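Long-range contacts in proton-dependent oligopeptide transporter family protein (PDB 6EI3), which probably couples the uptake of small peptides to the proton gradient as a membrane transporter of the POT family, within the Major Facilitator Superfamily: residues Lys48-His52 with Asp307-Thr312; Val26-Thr31 with Val314-Arg318; Ala213-Ala218 with Thr267-Arg273. One frame throughout, in Å; residues are numbered along the deposited sequence.

Contact 1. Residues Lys48-His52 with Asp307-Thr312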
loop_
_atom_site.group_PDB
_atom_site.type_symbol
_atom_site.label_atom_id
_atom_site.label_comp_id
_atom_site.label_asym_id
_atom_site.label_seq_id
_atom_site.Cartn_x
_atom_site.Cartn_y
_atom_site.Cartn_z
ATOM N N LYS A 48 -10.643 4.925 11.978
ATOM C CA LYS A 48 -9.743 5.190 10.835
ATOM C C LYS A 48 -8.280 5.063 11.299
ATOM O O LYS A 48 -7.451 4.506 10.581
ATOM C CB LYS A 48 -9.947 6.604 10.284
ATOM C CG LYS A 48 -11.238 6.813 9.532
ATOM C CD LYS A 48 -11.322 8.268 9.108
ATOM C CE LYS A 48 -12.715 8.638 8.694
ATOM N NZ LYS A 48 -12.762 10.050 8.225
ATOM N N HIS A 49 -7.983 5.582 12.506
ATOM C CA HIS A 49 -6.640 5.571 13.077
ATOM C C HIS A 49 -6.114 4.164 13.169
ATOM O O HIS A 49 -5.005 3.925 12.727
ATOM C CB HIS A 49 -6.593 6.268 14.446
ATOM C CG HIS A 49 -5.225 6.767 14.769
ATOM N ND1 HIS A 49 -4.774 8.001 14.301
ATOM C CD2 HIS A 49 -4.210 6.139 15.403
ATOM C CE1 HIS A 49 -3.519 8.096 14.708
ATOM N NE2 HIS A 49 -3.131 6.993 15.360
ATOM N N ILE A 50 -6.935 3.221 13.677
ATOM C CA ILE A 50 -6.578 1.813 13.792
ATOM C C ILE A 50 -6.342 1.148 12.412
ATOM O O ILE A 50 -5.343 0.446 12.230
ATOM C CB ILE A 50 -7.648 1.062 14.644
ATOM C CG1 ILE A 50 -7.681 1.609 16.087
ATOM C CG2 ILE A 50 -7.397 -0.463 14.638
ATOM C CD1 ILE A 50 -9.003 1.380 16.854
ATOM N N LEU A 51 -7.287 1.314 11.474
ATOM C CA LEU A 51 -7.208 0.713 10.135
ATOM C C LEU A 51 -5.953 1.196 9.391
ATOM O O LEU A 51 -5.200 0.391 8.835
ATOM C CB LEU A 51 -8.502 1.079 9.357
ATOM C CG LEU A 51 -8.769 0.508 7.930
ATOM C CD1 LEU A 51 -7.998 1.276 6.839
ATOM C CD2 LEU A 51 -8.562 -1.002 7.834
ATOM N N HIS A 52 -5.751 2.517 9.363
ATOM C CA HIS A 52 -4.639 3.106 8.642
ATOM C C HIS A 52 -3.301 2.838 9.352
ATOM O O HIS A 52 -2.298 2.688 8.657
ATOM C CB HIS A 52 -4.924 4.594 8.349
ATOM C CG HIS A 52 -6.053 4.731 7.376
ATOM N ND1 HIS A 52 -5.881 4.450 6.024
ATOM C CD2 HIS A 52 -7.349 5.061 7.586
ATOM C CE1 HIS A 52 -7.078 4.563 5.474
ATOM N NE2 HIS A 52 -7.983 4.963 6.363
ATOM N N ASP A 307 -6.798 3.829 0.050
ATOM C CA ASP A 307 -6.964 2.972 1.240
ATOM C C ASP A 307 -8.159 3.359 2.146
ATOM O O ASP A 307 -8.623 2.533 2.930
ATOM C CB ASP A 307 -5.646 2.860 2.030
ATOM C CG ASP A 307 -4.699 1.847 1.366
ATOM O OD1 ASP A 307 -5.191 0.794 0.887
ATOM O OD2 ASP A 307 -3.476 2.116 1.311
ATOM N N GLN A 308 -8.705 4.566 1.971
ATOM C CA GLN A 308 -9.874 5.030 2.724
ATOM C C GLN A 308 -11.206 4.401 2.252
ATOM O O GLN A 308 -12.228 4.600 2.895
ATOM C CB GLN A 308 -9.940 6.551 2.731
ATOM C CG GLN A 308 -8.935 7.198 3.665
ATOM C CD GLN A 308 -9.162 8.684 3.691
ATOM O OE1 GLN A 308 -10.066 9.188 4.378
ATOM N NE2 GLN A 308 -8.420 9.405 2.863
ATOM N N LYS A 309 -11.197 3.583 1.193
ATOM C CA LYS A 309 -12.430 2.882 0.800
ATOM C C LYS A 309 -12.843 1.837 1.879
ATOM O O LYS A 309 -14.029 1.484 2.000
ATOM C CB LYS A 309 -12.327 2.271 -0.609
ATOM C CG LYS A 309 -11.293 1.192 -0.758
ATOM C CD LYS A 309 -10.947 0.952 -2.228
ATOM C CE LYS A 309 -10.132 -0.307 -2.385
ATOM N NZ LYS A 309 -8.875 -0.261 -1.597
ATOM N N ALA A 310 -11.860 1.404 2.692
ATOM C CA ALA A 310 -12.094 0.429 3.751
ATOM C C ALA A 310 -12.379 1.128 5.094
ATOM O O ALA A 310 -12.618 0.462 6.087
ATOM C CB ALA A 310 -10.889 -0.523 3.867
ATOM N N SER A 311 -12.357 2.465 5.123
ATOM C CA SER A 311 -12.571 3.167 6.371
ATOM C C SER A 311 -13.618 4.272 6.202
ATOM O O SER A 311 -14.798 4.022 6.435
ATOM C CB SER A 311 -11.241 3.672 6.931
ATOM O OG SER A 311 -10.642 4.653 6.099
ATOM N N THR A 312 -13.205 5.450 5.718
ATOM C CA THR A 312 -14.077 6.584 5.453
ATOM C C THR A 312 -15.310 6.198 4.585
ATOM O O THR A 312 -16.422 6.607 4.905
ATOM C CB THR A 312 -13.254 7.700 4.795
ATOM O OG1 THR A 312 -12.156 8.066 5.652
ATOM C CG2 THR A 312 -14.096 8.917 4.462
HETATM O O HOH W 1 -10.663 10.809 6.475
#

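Contact 2. Residues Val26-Thr31 with Val314-Arg318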
loop_
_atom_site.group_PDB
_atom_site.type_symbol
_atom_site.label_atom_id
_atom_site.label_comp_id
_atom_site.label_asym_id
_atom_site.label_seq_id
_atom_site.Cartn_x
_atom_site.Cartn_y
_atom_site.Cartn_z
ATOM N N VAL A 26 -13.223 -1.827 10.124
ATOM C CA VAL A 26 -13.875 -0.575 10.523
ATOM C C VAL A 26 -15.361 -0.796 10.913
ATOM O O VAL A 26 -15.794 -0.288 11.949
ATOM C CB VAL A 26 -13.665 0.525 9.455
ATOM C CG1 VAL A 26 -14.523 1.753 9.741
ATOM C CG2 VAL A 26 -12.203 0.943 9.432
ATOM N N GLN A 27 -16.127 -1.572 10.106
ATOM C CA GLN A 27 -17.528 -1.843 10.422
ATOM C C GLN A 27 -17.634 -2.608 11.743
ATOM O O GLN A 27 -18.526 -2.326 12.538
ATOM C CB GLN A 27 -18.224 -2.598 9.280
ATOM C CG GLN A 27 -19.745 -2.751 9.520
ATOM C CD GLN A 27 -20.597 -2.563 8.289
ATOM O OE1 GLN A 27 -20.142 -2.696 7.150
ATOM N NE2 GLN A 27 -21.872 -2.258 8.497
ATOM N N PHE A 28 -16.707 -3.547 12.004
ATOM C CA PHE A 28 -16.709 -4.229 13.294
ATOM C C PHE A 28 -16.362 -3.199 14.396
ATOM O O PHE A 28 -17.036 -3.151 15.423
ATOM C CB PHE A 28 -15.667 -5.391 13.337
ATOM C CG PHE A 28 -15.303 -5.769 14.761
ATOM C CD1 PHE A 28 -16.231 -6.390 15.594
ATOM C CD2 PHE A 28 -14.054 -5.448 15.287
ATOM C CE1 PHE A 28 -15.917 -6.679 16.928
ATOM C CE2 PHE A 28 -13.739 -5.743 16.616
ATOM C CZ PHE A 28 -14.662 -6.372 17.421
ATOM N N LEU A 29 -15.275 -2.410 14.202
ATOM C CA LEU A 29 -14.820 -1.484 15.257
ATOM C C LEU A 29 -15.835 -0.432 15.696
ATOM O O LEU A 29 -15.960 -0.175 16.887
ATOM C CB LEU A 29 -13.497 -0.789 14.870
ATOM C CG LEU A 29 -12.214 -1.660 14.938
ATOM C CD1 LEU A 29 -11.056 -0.941 14.281
ATOM C CD2 LEU A 29 -11.864 -2.051 16.389
ATOM N N ILE A 30 -16.543 0.183 14.749
ATOM C CA ILE A 30 -17.435 1.319 15.019
ATOM C C ILE A 30 -18.596 0.980 15.981
ATOM O O ILE A 30 -19.026 1.873 16.690
ATOM C CB ILE A 30 -17.896 1.994 13.699
ATOM C CG1 ILE A 30 -18.283 3.476 13.923
ATOM C CG2 ILE A 30 -18.977 1.211 12.938
ATOM C CD1 ILE A 30 -17.107 4.392 14.278
ATOM N N THR A 31 -19.033 -0.288 16.084
ATOM C CA THR A 31 -20.105 -0.669 17.024
ATOM C C THR A 31 -19.566 -1.508 18.180
ATOM O O THR A 31 -20.340 -2.052 18.963
ATOM C CB THR A 31 -21.270 -1.376 16.298
ATOM O OG1 THR A 31 -20.765 -2.509 15.588
ATOM C CG2 THR A 31 -22.042 -0.436 15.372
ATOM N N VAL A 314 -16.662 3.176 4.098
ATOM C CA VAL A 314 -17.506 2.216 4.839
ATOM C C VAL A 314 -18.384 2.972 5.828
ATOM O O VAL A 314 -19.593 2.713 5.901
ATOM C CB VAL A 314 -16.693 1.075 5.521
ATOM C CG1 VAL A 314 -17.562 0.288 6.494
ATOM C CG2 VAL A 314 -16.075 0.141 4.481
ATOM N N LEU A 315 -17.779 3.926 6.567
ATOM C CA LEU A 315 -18.472 4.748 7.563
ATOM C C LEU A 315 -19.575 5.566 6.912
ATOM O O LEU A 315 -20.614 5.768 7.519
ATOM C CB LEU A 315 -17.479 5.652 8.307
ATOM C CG LEU A 315 -16.488 4.915 9.214
ATOM C CD1 LEU A 315 -15.340 5.823 9.649
ATOM C CD2 LEU A 315 -17.205 4.216 10.416
ATOM N N GLN A 316 -19.352 6.037 5.678
ATOM C CA GLN A 316 -20.372 6.745 4.907
ATOM C C GLN A 316 -21.474 5.747 4.529
ATOM O O GLN A 316 -22.644 6.019 4.763
ATOM C CB GLN A 316 -19.785 7.377 3.623
ATOM C CG GLN A 316 -20.855 8.106 2.807
ATOM C CD GLN A 316 -20.345 8.684 1.518
ATOM O OE1 GLN A 316 -20.026 7.967 0.577
ATOM N NE2 GLN A 316 -20.348 9.994 1.420
ATOM N N GLY A 317 -21.079 4.609 3.956
ATOM C CA GLY A 317 -21.992 3.557 3.510
ATOM C C GLY A 317 -23.018 3.127 4.545
ATOM O O GLY A 317 -24.188 2.918 4.219
ATOM N N ARG A 318 -22.590 3.032 5.815
ATOM C CA ARG A 318 -23.422 2.628 6.960
ATOM C C ARG A 318 -24.638 3.527 7.165
ATOM O O ARG A 318 -25.642 3.056 7.676
ATOM C CB ARG A 318 -22.581 2.616 8.248
ATOM C CG ARG A 318 -21.575 1.454 8.327
ATOM C CD ARG A 318 -20.899 1.425 9.694
ATOM N NE ARG A 318 -21.829 1.032 10.763
ATOM C CZ ARG A 318 -22.228 1.830 11.749
ATOM N NH1 ARG A 318 -21.763 3.071 11.843
ATOM N NH2 ARG A 318 -23.068 1.385 12.668
HETATM O O HOH W 2 -22.631 -1.722 11.151
#

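Contact 3. Residues Ala213-Ala218 with Thr267-Arg273. With 78M ((2S)-2,3-dihydroxypropyl(7Z)-pentadec-7-enoate), chain O.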
loop_
_atom_site.group_PDB
_atom_site.type_symbol
_atom_site.label_atom_id
_atom_site.label_comp_id
_atom_site.label_asym_id
_atom_site.label_seq_id
_atom_site.Cartn_x
_atom_site.Cartn_y
_atom_site.Cartn_z
ATOM N N ALA A 213 28.807 7.338 -2.068
ATOM C CA ALA A 213 28.390 8.699 -2.435
ATOM C C ALA A 213 28.424 9.649 -1.244
ATOM O O ALA A 213 29.010 10.719 -1.354
ATOM C CB ALA A 213 26.990 8.679 -3.044
ATOM N N LEU A 214 27.805 9.253 -0.106
ATOM C CA LEU A 214 27.739 10.065 1.116
ATOM C C LEU A 214 29.088 10.231 1.835
ATOM O O LEU A 214 29.388 11.334 2.302
ATOM C CB LEU A 214 26.680 9.511 2.095
ATOM C CG LEU A 214 25.196 9.698 1.739
ATOM C CD1 LEU A 214 24.325 8.743 2.534
ATOM C CD2 LEU A 214 24.733 11.128 1.979
ATOM N N LEU A 215 29.891 9.148 1.935
ATOM C CA LEU A 215 31.191 9.164 2.631
ATOM C C LEU A 215 32.359 9.740 1.827
ATOM O O LEU A 215 33.294 10.261 2.443
ATOM C CB LEU A 215 31.580 7.767 3.157
ATOM C CG LEU A 215 30.688 7.103 4.216
ATOM C CD1 LEU A 215 31.066 5.644 4.388
ATOM C CD2 LEU A 215 30.768 7.815 5.553
ATOM N N ALA A 216 32.352 9.617 0.480
ATOM C CA ALA A 216 33.450 10.123 -0.361
ATOM C C ALA A 216 33.715 11.614 -0.208
ATOM O O ALA A 216 32.785 12.421 -0.201
ATOM C CB ALA A 216 33.220 9.783 -1.828
ATOM N N HIS A 217 35.002 11.967 -0.080
ATOM C CA HIS A 217 35.462 13.345 0.050
ATOM C C HIS A 217 35.754 13.945 -1.322
ATOM O O HIS A 217 36.051 13.210 -2.271
ATOM C CB HIS A 217 36.719 13.409 0.934
ATOM C CG HIS A 217 36.443 13.183 2.386
ATOM N ND1 HIS A 217 36.452 11.913 2.932
ATOM C CD2 HIS A 217 36.151 14.077 3.360
ATOM C CE1 HIS A 217 36.178 12.073 4.216
ATOM N NE2 HIS A 217 35.982 13.358 4.519
ATOM N N ALA A 218 35.666 15.285 -1.419
ATOM C CA ALA A 218 35.959 16.063 -2.625
ATOM C C ALA A 218 36.894 17.230 -2.263
ATOM O O ALA A 218 36.719 17.826 -1.194
ATOM C CB ALA A 218 34.674 16.586 -3.245
ATOM N N THR A 267 22.224 11.935 -0.860
ATOM C CA THR A 267 22.874 11.040 -1.823
ATOM C C THR A 267 22.866 11.705 -3.197
ATOM O O THR A 267 23.868 11.635 -3.900
ATOM C CB THR A 267 22.216 9.656 -1.815
ATOM O OG1 THR A 267 22.325 9.108 -0.501
ATOM C CG2 THR A 267 22.837 8.691 -2.830
ATOM N N TRP A 268 21.745 12.374 -3.557
ATOM C CA TRP A 268 21.572 13.110 -4.815
ATOM C C TRP A 268 22.645 14.202 -4.957
ATOM O O TRP A 268 23.164 14.408 -6.054
ATOM C CB TRP A 268 20.156 13.724 -4.902
ATOM C CG TRP A 268 19.909 14.475 -6.180
ATOM C CD1 TRP A 268 20.066 15.815 -6.389
ATOM C CD2 TRP A 268 19.531 13.913 -7.445
ATOM N NE1 TRP A 268 19.807 16.122 -7.704
ATOM C CE2 TRP A 268 19.463 14.976 -8.373
ATOM C CE3 TRP A 268 19.212 12.614 -7.878
ATOM C CZ2 TRP A 268 19.100 14.780 -9.712
ATOM C CZ3 TRP A 268 18.831 12.426 -9.200
ATOM C CH2 TRP A 268 18.811 13.494 -10.109
ATOM N N TRP A 269 22.966 14.886 -3.848
ATOM C CA TRP A 269 23.955 15.966 -3.762
ATOM C C TRP A 269 25.372 15.515 -4.127
ATOM O O TRP A 269 26.078 16.243 -4.826
ATOM C CB TRP A 269 23.990 16.520 -2.327
ATOM C CG TRP A 269 23.190 17.763 -2.078
ATOM C CD1 TRP A 269 21.861 17.834 -1.783
ATOM C CD2 TRP A 269 23.701 19.094 -1.955
ATOM N NE1 TRP A 269 21.501 19.137 -1.525
ATOM C CE2 TRP A 269 22.611 19.933 -1.626
ATOM C CE3 TRP A 269 24.969 19.672 -2.127
ATOM C CZ2 TRP A 269 22.753 21.316 -1.456
ATOM C CZ3 TRP A 269 25.105 21.041 -1.961
ATOM C CH2 TRP A 269 24.006 21.847 -1.633
ATOM N N GLN A 270 25.796 14.340 -3.615
ATOM C CA GLN A 270 27.153 13.805 -3.749
ATOM C C GLN A 270 27.266 12.511 -4.566
ATOM O O GLN A 270 28.291 11.837 -4.467
ATOM C CB GLN A 270 27.721 13.534 -2.338
ATOM C CG GLN A 270 27.927 14.747 -1.454
ATOM C CD GLN A 270 28.328 14.395 -0.032
ATOM O OE1 GLN A 270 28.100 15.171 0.886
ATOM N NE2 GLN A 270 28.929 13.229 0.202
ATOM N N LEU A 271 26.240 12.148 -5.356
ATOM C CA LEU A 271 26.250 10.906 -6.132
ATOM C C LEU A 271 27.393 10.830 -7.157
ATOM O O LEU A 271 27.923 9.738 -7.391
ATOM C CB LEU A 271 24.880 10.640 -6.786
ATOM C CG LEU A 271 24.711 9.326 -7.531
ATOM C CD1 LEU A 271 24.991 8.115 -6.642
ATOM C CD2 LEU A 271 23.360 9.239 -8.132
ATOM N N GLU A 272 27.795 11.974 -7.733
ATOM C CA GLU A 272 28.900 12.012 -8.697
ATOM C C GLU A 272 30.247 11.591 -8.086
ATOM O O GLU A 272 31.103 11.113 -8.823
ATOM C CB GLU A 272 29.002 13.376 -9.407
ATOM C CG GLU A 272 27.850 13.652 -10.367
ATOM C CD GLU A 272 27.654 12.648 -11.489
ATOM O OE1 GLU A 272 28.610 12.429 -12.269
ATOM O OE2 GLU A 272 26.542 12.084 -11.594
ATOM N N ARG A 273 30.409 11.692 -6.741
ATOM C CA ARG A 273 31.646 11.297 -6.031
ATOM C C ARG A 273 31.818 9.757 -5.943
ATOM O O ARG A 273 32.842 9.282 -5.440
ATOM C CB ARG A 273 31.702 11.913 -4.625
ATOM C CG ARG A 273 31.537 13.423 -4.569
ATOM C CD ARG A 273 31.519 13.857 -3.128
ATOM N NE ARG A 273 31.293 15.292 -2.972
ATOM C CZ ARG A 273 31.493 15.949 -1.836
ATOM N NH1 ARG A 273 31.953 15.312 -0.763
ATOM N NH2 ARG A 273 31.261 17.254 -1.767
HETATM O O21 78M O . 14.708 14.909 -10.205
HETATM C C20 78M O . 15.475 14.182 -9.259
HETATM C C18 78M O . 15.313 14.750 -7.869
HETATM O O19 78M O . 15.709 16.124 -7.850
HETATM C C17 78M O . 16.096 13.980 -6.836
HETATM O O2 78M O . 15.510 14.321 -5.558
HETATM C C1 78M O . 15.808 13.553 -4.502
HETATM O O1 78M O . 16.656 12.697 -4.507
HETATM C C2 78M O . 14.941 13.888 -3.324
HETATM C C3 78M O . 14.062 12.728 -2.876
HETATM C C4 78M O . 12.659 13.164 -2.476
HETATM C C5 78M O . 12.316 12.951 -1.011
HETATM C C6 78M O . 11.922 11.516 -0.642
HETATM C C7 78M O . 10.449 11.365 -0.441
HETATM C C8 78M O . 9.822 11.153 0.705
HETATM C C9 78M O . 8.339 11.010 0.887
HETATM C C10 78M O . 7.673 12.370 1.119
HETATM C C11 78M O . 6.423 12.614 0.292
HETATM C C12 78M O . 6.208 14.082 -0.055
HETATM C C13 78M O . 5.067 14.372 -1.021
HETATM C C15 78M O . 2.642 14.974 -1.298
HETATM C C14 78M O . 3.686 14.385 -0.392
#

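Contact 1. Residues Lys48-His52 with Asp307-Thr312
Asp307 meets His52 through its backbone and CB: the carbonyl O lies 3.6 Å from CE1 of His52, oblique to the ring. Its carboxylate is turned to Asn445, whose side chain bonds both Asp307 OD2 and His52 ND1 and so links the two residues. At Gln308 the methylene takes up the packing, with CG 3.6 Å from NE2 of His52, while the amide reaches on: OE1 accepts a 2.7 Å bond from OG1 of Thr312, in the carbonyl plane and on a lone pair, and NE2 bonds Ser304 O. Past Ala310, whose carbonyl O faces Leu51 CG, Ser311 makes the direct polar link. Its OG sits between the backbone N and the carbonyl carbon (chi1 65°), a setting that turns it to the edge of the imidazole, 2.7 Å from His52 NE2 at an angle of 151°. Either atom could be the donor. Ser311 at NE2 and Asn445 at ND1 hold the imidazole at both nitrogens, and Leu51 CD1 lies over one face of the ring. Thr312 OG1 lies 3.1 Å from CE of Lys48, whose extended chain passes across it and delivers NZ to a water, 2.8 Å away, that donates to Gln308 OE1. A histidine of helix 40-60 (N-terminal bundle) set against the turn between helices 281-306 and 312-317 (C-terminal bundle) is consistent with a role in proton coupling, as proposed for some relatives. All is buried, with helix 430-456 against Lys48, His52 and Asp307, helix 25-30 against Leu51 and Ser311, and helix 471-495 beside Lys48, Gln308 and Thr312.

Contact 2. Residues Val26-Thr31 with Val314-Arg318
A bend at chi3 (69°) swings the guanidinium of Arg318 across Ile30, and the first torsion of Ile30 (chi1 -155°) leaves CG2 as the branch that meets it. That methyl lies over one face of the guanidinium, 3.5 Å from CZ of Arg318 and displaced toward the rim. Further out, Thr31 CG2 touches NH2 of Arg318 at 3.4 Å. Gln27 NE2 lies at the guanidinium edge, near its plane, and packs on the aliphatic part of Arg318, 3.7 Å from CG, with the amide and guanidinium planes nearly perpendicular (82°). A water accepts from both, 2.8 Å from Gln27 NE2 and 2.9 Å from Arg318 NE, while Gln27 OE1 is taken by Ser329. By their place in the chain, helices 25-30 and 312-317 continue helices 4-22 and 281-306 after short breaks and belong to the N- and C-terminal halves of the Major Facilitator fold, bridging the two bundles, consistent with a transporter closed on this, probably the extracellular, side. Beside these polar ends the interface is apolar: Leu315 CD2 fits between Val26 and Ile30, 3.7 Å from CG1 of Val26, the Val26 and Leu315 side chains crossing at about a right angle.

Contact 3. Residues Ala213-Ala218 with Thr267-Arg273
The contact lies at the base of what is probably the extra helical hairpin (224-239 and 248-270) between the two six-helix bundles of prokaryotic POT transporters, where the end of helix 206-215 meets the end of helix 248-270. Gln270 grips the helix end with a single atom. With the chain extended beyond CG (chi2 173°), NE2 reaches two successive carbonyls in the last turn of helix 206-215. The bond to Ala213 O is 3.0 Å long, lies in the carbonyl plane and uses a lone pair; the one to Leu214 O, at 2.9 Å, comes from above the carbonyl plane and is more bent, with an N-H...O angle of 139°. The other end of the amide, OE1, accepts from Leu226 N, which fixes which way round the group sits and draws in helix 224-239. Alongside, Ala213 CB packs on Leu271, 3.9 Å from its CA, and the Leu214 and Thr267 side chains cross at about a right angle, Leu214 CD1 near Thr267 OG1. Where helix 206-215 gives way to loop, Arg273 takes over. Its guanidinium is sandwiched, with Ala218 CB over one face, 3.5 Å from CZ of Arg273, and CG of Gln270 over the opposite face. At the edge, NH1 gives a 3.1 Å bond to Ala216 O that stays in the guanidinium plane; the same NH1 also bonds Gly222 O, so the arginine clasps two points of the loop. On the far flank Trp268 lays its indole face against the bound monoacylglycerol (78M), CD2 lying 3.5 Å from C17.

Contacts 1 and 2 adjoin, their centres about 10 Å apart, and join the same parts of the chain: consecutive helices 25-30 and 40-60 meet consecutive portions of the region after helix 281-306. Val26 touches both Leu51 and Ala310, so the two interfaces run into each other. Contact 1 is fully buried and built on hydrogen bonds of histidine, serine, threonine and glutamine side chains and a bridging water; contact 2 lies further out, mixing aliphatic packing with a guanidinium laid on a methyl and no direct hydrogen bond. Contact 3, only partly buried, is centred about 40 Å from contact 1 across the chain's centre; there side chains bind mainly backbone carbonyls of a helix end and its loop.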